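Local coordinates for pesticidal crystal protein Cry4Aa (Bacillus thuringiensis, PDB 2C9K) that binds midgut epithelial cells of insects and causes their colloid-osmotic lysis, acting as a pore-forming toxin against mosquito larvae, at residues 478-483 with 505-510; 520-525 with 606-611; 537-542 with 585-590; 543-548 with 575-580. One frame throughout, in Å; residues are numbered along the deposited sequence.

Contact 1. Residues 478-483 with 505-510; sequences KANSLG and HFKITC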
loop_
_atom_site.group_PDB
_atom_site.type_symbol
_atom_site.label_atom_id
_atom_site.label_comp_id
_atom_site.label_asym_id
_atom_site.label_seq_id
_atom_site.Cartn_x
_atom_site.Cartn_y
_atom_site.Cartn_z
ATOM N N LYS A 478 -1.597 11.545 -6.766
ATOM C CA LYS A 478 -3.026 11.824 -6.601
ATOM C C LYS A 478 -3.416 13.005 -7.482
ATOM O O LYS A 478 -4.513 13.544 -7.372
ATOM C CB LYS A 478 -3.371 12.150 -5.143
ATOM C CG LYS A 478 -3.281 10.982 -4.172
ATOM C CD LYS A 478 -4.295 9.896 -4.490
ATOM C CE LYS A 478 -5.728 10.414 -4.416
ATOM N NZ LYS A 478 -6.047 10.999 -3.086
ATOM N N ALA A 479 -2.497 13.401 -8.355
ATOM C CA ALA A 479 -2.720 14.511 -9.273
ATOM C C ALA A 479 -3.563 14.026 -10.444
ATOM O O ALA A 479 -3.729 12.817 -10.627
ATOM C CB ALA A 479 -1.390 15.037 -9.778
ATOM N N ASN A 480 -4.090 14.963 -11.235
ATOM C CA ASN A 480 -4.914 14.603 -12.382
ATOM C C ASN A 480 -4.400 15.130 -13.726
ATOM O O ASN A 480 -5.068 14.983 -14.754
ATOM C CB ASN A 480 -6.356 15.067 -12.162
ATOM C CG ASN A 480 -6.451 16.531 -11.754
ATOM O OD1 ASN A 480 -5.620 17.354 -12.148
ATOM N ND2 ASN A 480 -7.484 16.867 -10.976
ATOM N N SER A 481 -3.216 15.735 -13.722
ATOM C CA SER A 481 -2.626 16.258 -14.949
ATOM C C SER A 481 -1.106 16.096 -14.934
ATOM O O SER A 481 -0.426 16.511 -13.989
ATOM C CB SER A 481 -2.985 17.733 -15.129
ATOM O OG SER A 481 -2.376 18.246 -16.305
ATOM N N LEU A 482 -0.569 15.507 -15.994
ATOM C CA LEU A 482 0.863 15.267 -16.072
ATOM C C LEU A 482 1.478 15.734 -17.385
ATOM O O LEU A 482 1.082 15.291 -18.461
ATOM C CB LEU A 482 1.113 13.775 -15.893
ATOM C CG LEU A 482 2.546 13.265 -15.951
ATOM C CD1 LEU A 482 3.300 13.670 -14.691
ATOM C CD2 LEU A 482 2.508 11.745 -16.111
ATOM N N GLY A 483 2.455 16.627 -17.294
ATOM C CA GLY A 483 3.108 17.123 -18.494
ATOM C C GLY A 483 3.696 16.016 -19.361
ATOM O O GLY A 483 3.913 14.888 -18.889
ATOM N N HIS A 505 5.654 20.096 -15.914
ATOM C CA HIS A 505 4.579 20.518 -15.037
ATOM C C HIS A 505 3.664 19.346 -14.693
ATOM O O HIS A 505 3.733 18.291 -15.320
ATOM C CB HIS A 505 3.759 21.581 -15.744
ATOM C CG HIS A 505 3.193 21.118 -17.051
ATOM N ND1 HIS A 505 3.971 20.921 -18.171
ATOM C CD2 HIS A 505 1.931 20.782 -17.409
ATOM C CE1 HIS A 505 3.214 20.485 -19.162
ATOM N NE2 HIS A 505 1.972 20.392 -18.726
ATOM N N PHE A 506 2.818 19.544 -13.686
ATOM C CA PHE A 506 1.832 18.549 -13.268
ATOM C C PHE A 506 0.922 19.246 -12.278
ATOM O O PHE A 506 1.380 20.096 -11.523
ATOM C CB PHE A 506 2.502 17.292 -12.663
ATOM C CG PHE A 506 3.022 17.457 -11.253
ATOM C CD1 PHE A 506 2.168 17.350 -10.159
ATOM C CD2 PHE A 506 4.382 17.659 -11.019
ATOM C CE1 PHE A 506 2.667 17.435 -8.851
ATOM C CE2 PHE A 506 4.892 17.747 -9.719
ATOM C CZ PHE A 506 4.035 17.634 -8.637
ATOM N N LYS A 507 -0.370 18.919 -12.309
ATOM C CA LYS A 507 -1.328 19.550 -11.403
ATOM C C LYS A 507 -2.205 18.600 -10.603
ATOM O O LYS A 507 -2.818 17.682 -11.140
ATOM C CB LYS A 507 -2.227 20.511 -12.173
ATOM C CG LYS A 507 -3.307 21.174 -11.324
ATOM C CD LYS A 507 -4.661 20.517 -11.520
ATOM C CE LYS A 507 -5.164 20.735 -12.920
ATOM N NZ LYS A 507 -6.249 19.782 -13.242
ATOM N N ILE A 508 -2.258 18.827 -9.301
ATOM C CA ILE A 508 -3.088 18.016 -8.440
ATOM C C ILE A 508 -4.158 18.981 -7.922
ATOM O O ILE A 508 -3.862 20.148 -7.628
ATOM C CB ILE A 508 -2.240 17.388 -7.292
ATOM C CG1 ILE A 508 -2.982 17.454 -5.965
ATOM C CG2 ILE A 508 -0.916 18.086 -7.177
ATOM C CD1 ILE A 508 -4.076 16.455 -5.842
ATOM N N THR A 509 -5.403 18.506 -7.857
ATOM C CA THR A 509 -6.521 19.318 -7.382
ATOM C C THR A 509 -6.938 18.902 -5.971
ATOM O O THR A 509 -7.135 17.723 -5.699
ATOM C CB THR A 509 -7.726 19.169 -8.315
ATOM O OG1 THR A 509 -7.304 19.391 -9.663
ATOM C CG2 THR A 509 -8.804 20.181 -7.962
ATOM N N CYS A 510 -7.080 19.875 -5.078
ATOM C CA CYS A 510 -7.461 19.584 -3.695
ATOM C C CYS A 510 -8.721 20.312 -3.268
ATOM O O CYS A 510 -9.036 21.383 -3.780
ATOM C CB CYS A 510 -6.335 19.969 -2.739
ATOM S SG CYS A 510 -4.748 19.270 -3.177
HETATM O O HOH W 1 -5.377 15.707 -8.477
#
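Asn480 holds CG between its backbone N and carbonyl carbon (chi1 51°), and Lys507 sets CG anti to its backbone N (chi1 177°) before its chain bends at chi2 and chi3. The two side chains cross obliquely. Lys507 NZ donates to Asn480 OD1 at 2.7 Å, from above the carbonyl plane of the amide. The other end of the amide is held too: Asn480 ND2 donates to Thr509 OG1 at 2.9 Å, and that oxygen lies in the amide plane. ND2 has a second acceptor in the backbone oxygen of Thr323. Together these bonds fix the flip of the amide. Nearby, Ala479 CB packs on Ile508 CB at 3.5 Å. Further along, Gly483 CA lies over one face of the His505 ring, 3.6 Å from its centre and offset toward the rim. Backbone bonds run from Lys507 N to Ser481 O (2.9 Å) and from Gly483 N to His505 O. Lys507 O receives Asn480 N at 3.0 Å and, weakly, Ser481 N at 3.3 Å. Two residues thus face one. This is a classic beta bulge, here beside a short outermost strand of the five-stranded antiparallel sheet in the toxin's C-terminal beta-sandwich domain.

Contact 2. Residues 520-525 with 606-611; sequences FIRIRY and EFLPIT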
loop_
_atom_site.group_PDB
_atom_site.type_symbol
_atom_site.label_atom_id
_atom_site.label_comp_id
_atom_site.label_asym_id
_atom_site.label_seq_id
_atom_site.Cartn_x
_atom_site.Cartn_y
_atom_site.Cartn_z
ATOM N N PHE A 520 1.720 26.043 5.085
ATOM C CA PHE A 520 3.028 26.111 4.468
ATOM C C PHE A 520 2.933 24.815 3.680
ATOM O O PHE A 520 2.539 23.791 4.236
ATOM C CB PHE A 520 4.170 26.037 5.498
ATOM C CG PHE A 520 4.501 27.364 6.127
ATOM C CD1 PHE A 520 4.619 27.487 7.509
ATOM C CD2 PHE A 520 4.624 28.508 5.340
ATOM C CE1 PHE A 520 4.841 28.729 8.096
ATOM C CE2 PHE A 520 4.848 29.761 5.924
ATOM C CZ PHE A 520 4.952 29.867 7.303
ATOM N N ILE A 521 3.203 24.843 2.386
ATOM C CA ILE A 521 3.139 23.585 1.676
ATOM C C ILE A 521 4.597 23.090 1.620
ATOM O O ILE A 521 5.510 23.845 1.298
ATOM C CB ILE A 521 2.407 23.733 0.262
ATOM C CG1 ILE A 521 3.340 23.378 -0.884
ATOM C CG2 ILE A 521 1.795 25.117 0.110
ATOM C CD1 ILE A 521 3.510 21.914 -1.049
ATOM N N ARG A 522 4.798 21.831 2.008
ATOM C CA ARG A 522 6.124 21.202 2.070
ATOM C C ARG A 522 6.201 20.015 1.117
ATOM O O ARG A 522 5.225 19.296 0.952
ATOM C CB ARG A 522 6.374 20.732 3.501
ATOM C CG ARG A 522 7.721 20.130 3.748
ATOM C CD ARG A 522 7.884 19.810 5.216
ATOM N NE ARG A 522 7.223 18.566 5.605
ATOM C CZ ARG A 522 7.146 18.127 6.860
ATOM N NH1 ARG A 522 7.678 18.838 7.844
ATOM N NH2 ARG A 522 6.561 16.969 7.137
ATOM N N ILE A 523 7.359 19.795 0.507
ATOM C CA ILE A 523 7.524 18.707 -0.457
ATOM C C ILE A 523 8.553 17.636 -0.066
ATOM O O ILE A 523 9.653 17.960 0.390
ATOM C CB ILE A 523 7.913 19.298 -1.839
ATOM C CG1 ILE A 523 6.678 19.879 -2.514
ATOM C CG2 ILE A 523 8.536 18.247 -2.728
ATOM C CD1 ILE A 523 7.020 20.607 -3.776
ATOM N N ARG A 524 8.187 16.364 -0.245
ATOM C CA ARG A 524 9.083 15.239 0.047
ATOM C C ARG A 524 9.510 14.722 -1.320
ATOM O O ARG A 524 8.728 14.081 -2.020
ATOM C CB ARG A 524 8.354 14.130 0.824
ATOM C CG ARG A 524 9.269 12.990 1.303
ATOM C CD ARG A 524 8.586 12.091 2.335
ATOM N NE ARG A 524 9.500 11.170 3.024
ATOM C CZ ARG A 524 9.870 9.969 2.573
ATOM N NH1 ARG A 524 9.415 9.509 1.418
ATOM N NH2 ARG A 524 10.690 9.213 3.291
ATOM N N TYR A 525 10.753 15.003 -1.693
ATOM C CA TYR A 525 11.263 14.622 -3.006
ATOM C C TYR A 525 12.636 13.981 -2.934
ATOM O O TYR A 525 13.259 13.923 -1.878
ATOM C CB TYR A 525 11.402 15.873 -3.864
ATOM C CG TYR A 525 12.581 16.709 -3.403
ATOM C CD1 TYR A 525 13.743 16.810 -4.175
ATOM C CD2 TYR A 525 12.576 17.313 -2.146
ATOM C CE1 TYR A 525 14.866 17.483 -3.700
ATOM C CE2 TYR A 525 13.696 17.987 -1.664
ATOM C CZ TYR A 525 14.833 18.065 -2.443
ATOM O OH TYR A 525 15.937 18.714 -1.952
ATOM N N GLU A 606 2.933 18.146 1.085
ATOM C CA GLU A 606 2.417 18.267 2.438
ATOM C C GLU A 606 1.922 19.648 2.818
ATOM O O GLU A 606 2.502 20.668 2.427
ATOM C CB GLU A 606 3.481 17.788 3.427
ATOM C CG GLU A 606 3.769 16.309 3.271
ATOM C CD GLU A 606 4.817 15.779 4.227
ATOM O OE1 GLU A 606 4.834 14.546 4.447
ATOM O OE2 GLU A 606 5.624 16.580 4.744
ATOM N N PHE A 607 0.825 19.674 3.561
ATOM C CA PHE A 607 0.266 20.927 4.018
ATOM C C PHE A 607 0.403 21.002 5.529
ATOM O O PHE A 607 -0.111 20.152 6.257
ATOM C CB PHE A 607 -1.201 21.048 3.620
ATOM C CG PHE A 607 -1.415 21.158 2.145
ATOM C CD1 PHE A 607 -1.465 20.016 1.347
ATOM C CD2 PHE A 607 -1.551 22.407 1.544
ATOM C CE1 PHE A 607 -1.651 20.115 -0.040
ATOM C CE2 PHE A 607 -1.734 22.523 0.169
ATOM C CZ PHE A 607 -1.786 21.374 -0.631
ATOM N N LEU A 608 1.116 22.018 6.001
ATOM C CA LEU A 608 1.310 22.194 7.431
ATOM C C LEU A 608 0.433 23.324 7.957
ATOM O O LEU A 608 0.613 24.481 7.580
ATOM C CB LEU A 608 2.775 22.519 7.732
ATOM C CG LEU A 608 3.854 21.608 7.150
ATOM C CD1 LEU A 608 5.200 21.945 7.792
ATOM C CD2 LEU A 608 3.503 20.161 7.407
ATOM N N PRO A 609 -0.544 23.000 8.823
ATOM C CA PRO A 609 -1.422 24.033 9.380
ATOM C C PRO A 609 -0.580 25.015 10.194
ATOM O O PRO A 609 0.299 24.594 10.950
ATOM C CB PRO A 609 -2.367 23.237 10.275
ATOM C CG PRO A 609 -2.435 21.915 9.605
ATOM C CD PRO A 609 -1.000 21.656 9.219
ATOM N N ILE A 610 -0.832 26.310 10.042
ATOM C CA ILE A 610 -0.078 27.299 10.802
ATOM C C ILE A 610 -0.834 27.696 12.074
ATOM O O ILE A 610 -0.254 27.734 13.165
ATOM C CB ILE A 610 0.186 28.571 9.979
ATOM C CG1 ILE A 610 1.011 28.241 8.740
ATOM C CG2 ILE A 610 0.926 29.587 10.830
ATOM C CD1 ILE A 610 1.373 29.459 7.916
ATOM N N THR A 611 -2.129 27.975 11.918
ATOM C CA THR A 611 -2.993 28.376 13.031
ATOM C C THR A 611 -3.711 27.193 13.679
ATOM O O THR A 611 -4.546 26.540 13.054
ATOM C CB THR A 611 -4.023 29.395 12.549
#
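Ile521 and Arg522 pair with Phe607 and Glu606 on neighbouring antiparallel strands in one sheet of the C-terminal beta-sandwich domain. Arg522 and Glu606 form a hydrogen-bonded pair. Arg522 N donates to Glu606 O, and Glu606 N donates back to Arg522 O. Next along, Ile521 and Phe607 form a non-hydrogen-bonded pair, and their side chains lie on the face turned to the other sheet. Beyond them a single good bond runs from Leu608 N to Phe520 O at 2.9 Å.

The opposite face carries the salt bridge. The Arg522 chain is extended as far as CD and then turns at chi3 (80°), which places NE beside the glutamate. NE and NH2 converge on a single oxygen, Glu606 OE2, at 2.7 Å from NE and 2.6 Å from NH2. OE2 lies close to the guanidinium plane, but the carboxylate itself is turned 45° from it. Leu608 CD2 sits over the centre of one guanidinium face, 4.2 Å above the plane. Tyr251 adds a cation-pi contact to Arg522. At the end of the pairing, Ile610 CD1 lies over one face of the Phe520 ring, 3.7 Å from its centre, and the two side chains cross at about a right angle.

The ion pair is buried, yet it is well supplied with partners. Arg522 NH1 donates to the backbone oxygen of Lys250, while Glu606 OE1 is bonded to Tyr251 OH and Gln473 NE2. Both carboxylate oxygens therefore have polar partners, and the adjacent guanidinium probably keeps Glu606 ionised.

Contact 3. Residues 537-542 with 585-590; sequences INLSIP and ISLVFN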
loop_
_atom_site.group_PDB
_atom_site.type_symbol
_atom_site.label_atom_id
_atom_site.label_comp_id
_atom_site.label_asym_id
_atom_site.label_seq_id
_atom_site.Cartn_x
_atom_site.Cartn_y
_atom_site.Cartn_z
ATOM N N ILE A 537 11.473 24.767 -8.735
ATOM C CA ILE A 537 10.050 24.442 -8.810
ATOM C C ILE A 537 9.113 25.594 -8.475
ATOM O O ILE A 537 9.212 26.201 -7.411
ATOM C CB ILE A 537 9.732 23.287 -7.876
ATOM C CG1 ILE A 537 10.337 23.586 -6.496
ATOM C CG2 ILE A 537 10.257 21.994 -8.475
ATOM C CD1 ILE A 537 10.265 22.451 -5.510
ATOM N N ASN A 538 8.194 25.883 -9.386
ATOM C CA ASN A 538 7.241 26.956 -9.176
ATOM C C ASN A 538 5.841 26.400 -9.013
ATOM O O ASN A 538 5.346 25.649 -9.849
ATOM C CB ASN A 538 7.298 27.938 -10.338
ATOM C CG ASN A 538 8.638 28.619 -10.439
ATOM O OD1 ASN A 538 9.032 29.364 -9.541
ATOM N ND2 ASN A 538 9.359 28.357 -11.525
ATOM N N LEU A 539 5.219 26.788 -7.910
ATOM C CA LEU A 539 3.881 26.350 -7.540
ATOM C C LEU A 539 2.915 27.508 -7.743
ATOM O O LEU A 539 3.039 28.546 -7.086
ATOM C CB LEU A 539 3.873 25.963 -6.062
ATOM C CG LEU A 539 3.164 24.726 -5.520
ATOM C CD1 LEU A 539 3.023 24.912 -4.010
ATOM C CD2 LEU A 539 1.806 24.531 -6.162
ATOM N N SER A 540 1.961 27.348 -8.652
ATOM C CA SER A 540 0.987 28.400 -8.877
ATOM C C SER A 540 -0.371 27.961 -8.375
ATOM O O SER A 540 -0.941 26.983 -8.863
ATOM C CB SER A 540 0.882 28.755 -10.358
ATOM O OG SER A 540 1.941 29.605 -10.757
ATOM N N ILE A 541 -0.869 28.667 -7.370
ATOM C CA ILE A 541 -2.182 28.377 -6.832
ATOM C C ILE A 541 -3.048 29.569 -7.229
ATOM O O ILE A 541 -3.054 30.607 -6.558
ATOM C CB ILE A 541 -2.165 28.232 -5.300
ATOM C CG1 ILE A 541 -1.160 27.160 -4.894
ATOM C CG2 ILE A 541 -3.542 27.837 -4.802
ATOM C CD1 ILE A 541 -1.136 26.874 -3.404
ATOM N N PRO A 542 -3.759 29.443 -8.359
ATOM C CA PRO A 542 -4.639 30.483 -8.884
ATOM C C PRO A 542 -5.531 31.061 -7.803
ATOM O O PRO A 542 -6.235 30.330 -7.115
ATOM C CB PRO A 542 -5.433 29.741 -9.948
ATOM C CG PRO A 542 -4.415 28.804 -10.500
ATOM C CD PRO A 542 -3.751 28.268 -9.248
ATOM N N ILE A 585 -9.110 23.758 -4.871
ATOM C CA ILE A 585 -7.772 24.273 -5.110
ATOM C C ILE A 585 -7.044 23.606 -6.257
ATOM O O ILE A 585 -7.101 22.393 -6.407
ATOM C CB ILE A 585 -6.916 24.102 -3.849
ATOM C CG1 ILE A 585 -7.662 24.677 -2.637
ATOM C CG2 ILE A 585 -5.573 24.771 -4.039
ATOM C CD1 ILE A 585 -7.072 24.265 -1.308
ATOM N N SER A 586 -6.361 24.411 -7.062
ATOM C CA SER A 586 -5.570 23.906 -8.181
ATOM C C SER A 586 -4.100 24.051 -7.809
ATOM O O SER A 586 -3.631 25.150 -7.518
ATOM C CB SER A 586 -5.842 24.702 -9.457
ATOM O OG SER A 586 -7.181 24.551 -9.867
ATOM N N LEU A 587 -3.384 22.936 -7.800
ATOM C CA LEU A 587 -1.977 22.950 -7.459
ATOM C C LEU A 587 -1.162 22.667 -8.721
ATOM O O LEU A 587 -0.889 21.513 -9.073
ATOM C CB LEU A 587 -1.697 21.908 -6.367
ATOM C CG LEU A 587 -1.335 22.413 -4.958
ATOM C CD1 LEU A 587 -2.407 23.335 -4.416
ATOM C CD2 LEU A 587 -1.150 21.224 -4.025
ATOM N N VAL A 588 -0.787 23.738 -9.411
ATOM C CA VAL A 588 -0.018 23.607 -10.637
ATOM C C VAL A 588 1.467 23.727 -10.357
ATOM O O VAL A 588 1.938 24.780 -9.954
ATOM C CB VAL A 588 -0.393 24.691 -11.657
ATOM C CG1 VAL A 588 0.130 24.307 -13.023
ATOM C CG2 VAL A 588 -1.893 24.884 -11.690
ATOM N N PHE A 589 2.189 22.635 -10.575
ATOM C CA PHE A 589 3.628 22.594 -10.370
ATOM C C PHE A 589 4.359 22.710 -11.701
ATOM O O PHE A 589 4.051 21.996 -12.658
ATOM C CB PHE A 589 4.054 21.278 -9.697
ATOM C CG PHE A 589 3.705 21.188 -8.241
ATOM C CD1 PHE A 589 2.453 20.746 -7.833
ATOM C CD2 PHE A 589 4.622 21.581 -7.273
ATOM C CE1 PHE A 589 2.117 20.699 -6.484
ATOM C CE2 PHE A 589 4.293 21.538 -5.918
ATOM C CZ PHE A 589 3.037 21.098 -5.525
ATOM N N ASN A 590 5.332 23.615 -11.756
ATOM C CA ASN A 590 6.145 23.811 -12.956
ATOM C C ASN A 590 7.620 23.757 -12.609
ATOM O O ASN A 590 8.028 24.115 -11.500
ATOM C CB ASN A 590 5.867 25.166 -13.604
ATOM C CG ASN A 590 4.766 25.108 -14.637
ATOM O OD1 ASN A 590 3.671 25.622 -14.417
ATOM N ND2 ASN A 590 5.050 24.480 -15.775
#
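Leu539 lies over one face of the Phe589 ring. Its CD2 is 3.8 Å from the ring centre, displaced toward the rim, in a CH-pi contact. Leu539 CG also comes 3.4 Å from Phe589 CE2. The two side chains run side by side and point the same way. The Phe589 ring also stacks with the ring of Phe506, on the next strand. Ile523 and Ile605, from the other sheet, touch the ring as well.

The same face of the sheet continues with aliphatic contacts. Leu539 CD2 meets Leu587 CG at 4.0 Å. Ile541 CD1 meets Leu587 CD1 at 3.9 Å, these side chains again lying alongside one another. Ile541 CG2 then reaches Ile585 CG2 at 3.8 Å. Ile521 and Phe607 press on this layer from the facing sheet.

The reverse face is more polar and only partly buried. It bears Asn538, Ser540, Val588 and Asn590. Ser540 OG finds its partner in the carboxylate of Glu546.

Four backbone bonds join the strands. Asn538 and Asn590 exchange a pair, with Asn538 N donating to Asn590 O at 2.8 Å. Ser540 and Val588 exchange another, shorter from Ser540 N to Val588 O (2.9 Å) than from Val588 N to Ser540 O (3.3 Å). Leu539 and Phe589 sit between them as a non-hydrogen-bonded pair. The apolar face packs against the facing sheet and the more polar face is turned the other way, as in a layer of a beta sandwich; here it belongs to the toxin's C-terminal domain.

Contact 4. Residues 543-548 with 575-580; sequences GVAELG and NEVKFA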
loop_
_atom_site.group_PDB
_atom_site.type_symbol
_atom_site.label_atom_id
_atom_site.label_comp_id
_atom_site.label_asym_id
_atom_site.label_seq_id
_atom_site.Cartn_x
_atom_site.Cartn_y
_atom_site.Cartn_z
ATOM N N GLY A 543 -5.487 32.379 -7.651
ATOM C CA GLY A 543 -6.303 33.033 -6.655
ATOM C C GLY A 543 -5.783 32.937 -5.236
ATOM O O GLY A 543 -6.391 33.509 -4.334
ATOM N N VAL A 544 -4.671 32.241 -5.013
ATOM C CA VAL A 544 -4.138 32.113 -3.653
ATOM C C VAL A 544 -2.677 32.555 -3.449
ATOM O O VAL A 544 -2.404 33.460 -2.664
ATOM C CB VAL A 544 -4.276 30.657 -3.137
ATOM C CG1 VAL A 544 -3.683 30.539 -1.749
ATOM C CG2 VAL A 544 -5.734 30.240 -3.125
ATOM N N ALA A 545 -1.736 31.922 -4.137
ATOM C CA ALA A 545 -0.337 32.293 -3.950
ATOM C C ALA A 545 0.561 31.891 -5.108
ATOM O O ALA A 545 0.114 31.272 -6.078
ATOM C CB ALA A 545 0.194 31.675 -2.654
ATOM N N GLU A 546 1.832 32.264 -4.996
ATOM C CA GLU A 546 2.825 31.931 -6.004
ATOM C C GLU A 546 4.105 31.542 -5.277
ATOM O O GLU A 546 4.904 32.393 -4.917
ATOM C CB GLU A 546 3.096 33.123 -6.909
ATOM C CG GLU A 546 3.864 32.744 -8.143
ATOM C CD GLU A 546 3.007 31.972 -9.134
ATOM O OE1 GLU A 546 3.576 31.310 -10.032
ATOM O OE2 GLU A 546 1.763 32.040 -9.022
ATOM N N LEU A 547 4.299 30.251 -5.063
ATOM C CA LEU A 547 5.478 29.783 -4.360
ATOM C C LEU A 547 6.545 29.241 -5.301
ATOM O O LEU A 547 6.242 28.722 -6.369
ATOM C CB LEU A 547 5.080 28.699 -3.363
ATOM C CG LEU A 547 3.924 29.014 -2.410
ATOM C CD1 LEU A 547 2.618 29.142 -3.187
ATOM C CD2 LEU A 547 3.814 27.896 -1.385
ATOM N N GLY A 548 7.801 29.366 -4.896
ATOM C CA GLY A 548 8.890 28.876 -5.717
ATOM C C GLY A 548 10.106 28.597 -4.864
ATOM O O GLY A 548 10.299 29.231 -3.826
ATOM N N ASN A 575 6.651 31.502 1.433
ATOM C CA ASN A 575 5.348 32.151 1.541
ATOM C C ASN A 575 4.233 31.190 1.959
ATOM O O ASN A 575 4.232 30.016 1.593
ATOM C CB ASN A 575 4.986 32.834 0.217
ATOM C CG ASN A 575 5.152 31.916 -0.977
ATOM O OD1 ASN A 575 6.215 31.327 -1.184
ATOM N ND2 ASN A 575 4.102 31.797 -1.779
ATOM N N GLU A 576 3.284 31.701 2.735
ATOM C CA GLU A 576 2.168 30.890 3.199
ATOM C C GLU A 576 0.904 31.105 2.377
ATOM O O GLU A 576 0.752 32.103 1.675
ATOM C CB GLU A 576 1.873 31.172 4.674
ATOM C CG GLU A 576 1.608 32.628 5.009
ATOM C CD GLU A 576 1.203 32.813 6.461
ATOM O OE1 GLU A 576 0.028 32.530 6.794
ATOM O OE2 GLU A 576 2.064 33.225 7.274
ATOM N N VAL A 577 -0.009 30.151 2.481
ATOM C CA VAL A 577 -1.258 30.207 1.753
ATOM C C VAL A 577 -2.442 30.068 2.721
ATOM O O VAL A 577 -2.318 29.510 3.816
ATOM C CB VAL A 577 -1.298 29.078 0.714
ATOM C CG1 VAL A 577 0.055 28.960 0.036
ATOM C CG2 VAL A 577 -1.664 27.763 1.382
ATOM N N LYS A 578 -3.587 30.598 2.318
ATOM C CA LYS A 578 -4.784 30.519 3.131
ATOM C C LYS A 578 -5.928 30.056 2.242
ATOM O O LYS A 578 -6.139 30.591 1.150
ATOM C CB LYS A 578 -5.111 31.877 3.764
ATOM C CG LYS A 578 -5.321 33.036 2.789
ATOM C CD LYS A 578 -4.007 33.491 2.125
ATOM C CE LYS A 578 -3.768 32.829 0.767
ATOM N NZ LYS A 578 -2.378 33.049 0.279
ATOM N N PHE A 579 -6.652 29.044 2.712
ATOM C CA PHE A 579 -7.771 28.492 1.968
ATOM C C PHE A 579 -9.082 28.725 2.717
ATOM O O PHE A 579 -9.129 28.659 3.944
ATOM C CB PHE A 579 -7.556 26.994 1.757
ATOM C CG PHE A 579 -6.268 26.652 1.062
ATOM C CD1 PHE A 579 -5.339 25.812 1.666
ATOM C CD2 PHE A 579 -5.999 27.129 -0.217
ATOM C CE1 PHE A 579 -4.168 25.449 1.004
ATOM C CE2 PHE A 579 -4.829 26.767 -0.884
ATOM C CZ PHE A 579 -3.916 25.926 -0.271
ATOM N N ALA A 580 -10.143 29.011 1.973
ATOM C CA ALA A 580 -11.445 29.234 2.573
ATOM C C ALA A 580 -12.126 27.878 2.671
ATOM O O ALA A 580 -11.664 26.906 2.090
ATOM C CB ALA A 580 -12.268 30.185 1.716
#
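Val544 starts the contact, where the edge of one sheet of the C-terminal beta sandwich meets strand 577-579 of the other sheet. No backbone-to-backbone hydrogen bond joins the two segments; their strand axes are 8.7 Å apart at closest approach and run at 140° to each other. Val544 and Ala545 both face Ile541, which makes a classic beta bulge at the start of the edge strand.

Val544 holds CG1 anti to its backbone N (chi1 178°), and this methyl makes several of the contacts. It lies 3.4 Å from Lys578 CE, 3.7 Å from Val577 CB and 4.0 Å from Phe579 CE2. The Val544 and Lys578 side chains slide past each other in opposite directions. The lysine chain bends at chi2 and chi3, and its NZ donates to Val544 O at 3.0 Å, from well above the carbonyl plane. The aliphatic part of this exposed lysine thus packs on the valine while its amine bonds to the valine backbone.

Ala545 comes next and points CB at the facing strand, 3.8 Å from Val577 CG1. Glu546 turns away from that strand. Leu547 points inward again. Its side chain is buried, and Phe573 and Ile521 also touch it. The placement of the Asn575 amide beside it is doubtful. The Leu547 and Val577 side chains cross at about a right angle, and Leu547 CD1 stands 4.1 Å from Val577 CG1.

Overall arrangement
All four contacts lie in the C-terminal beta-sandwich domain. Contacts 1 and 3 share the five-stranded sheet: strands 505-511 and 584-591 are neighbours, and Phe506 O lies 2.8 Å from Phe589 N. Contact 2 belongs to the facing sheet, and contact 4 spans the two. Contact 1 is largely buried, the others partly. Contacts 2 and 3 meet in the apolar interior, where Ile521 CG1 packs on Leu539 CD1 at 3.5 Å. Their outer faces differ: contact 2 carries a buried ion pair, contact 3 mostly partly exposed polar side chains. Contact 1 relies on amide and backbone bonds, contact 4 on methyl packing and one lysine bond.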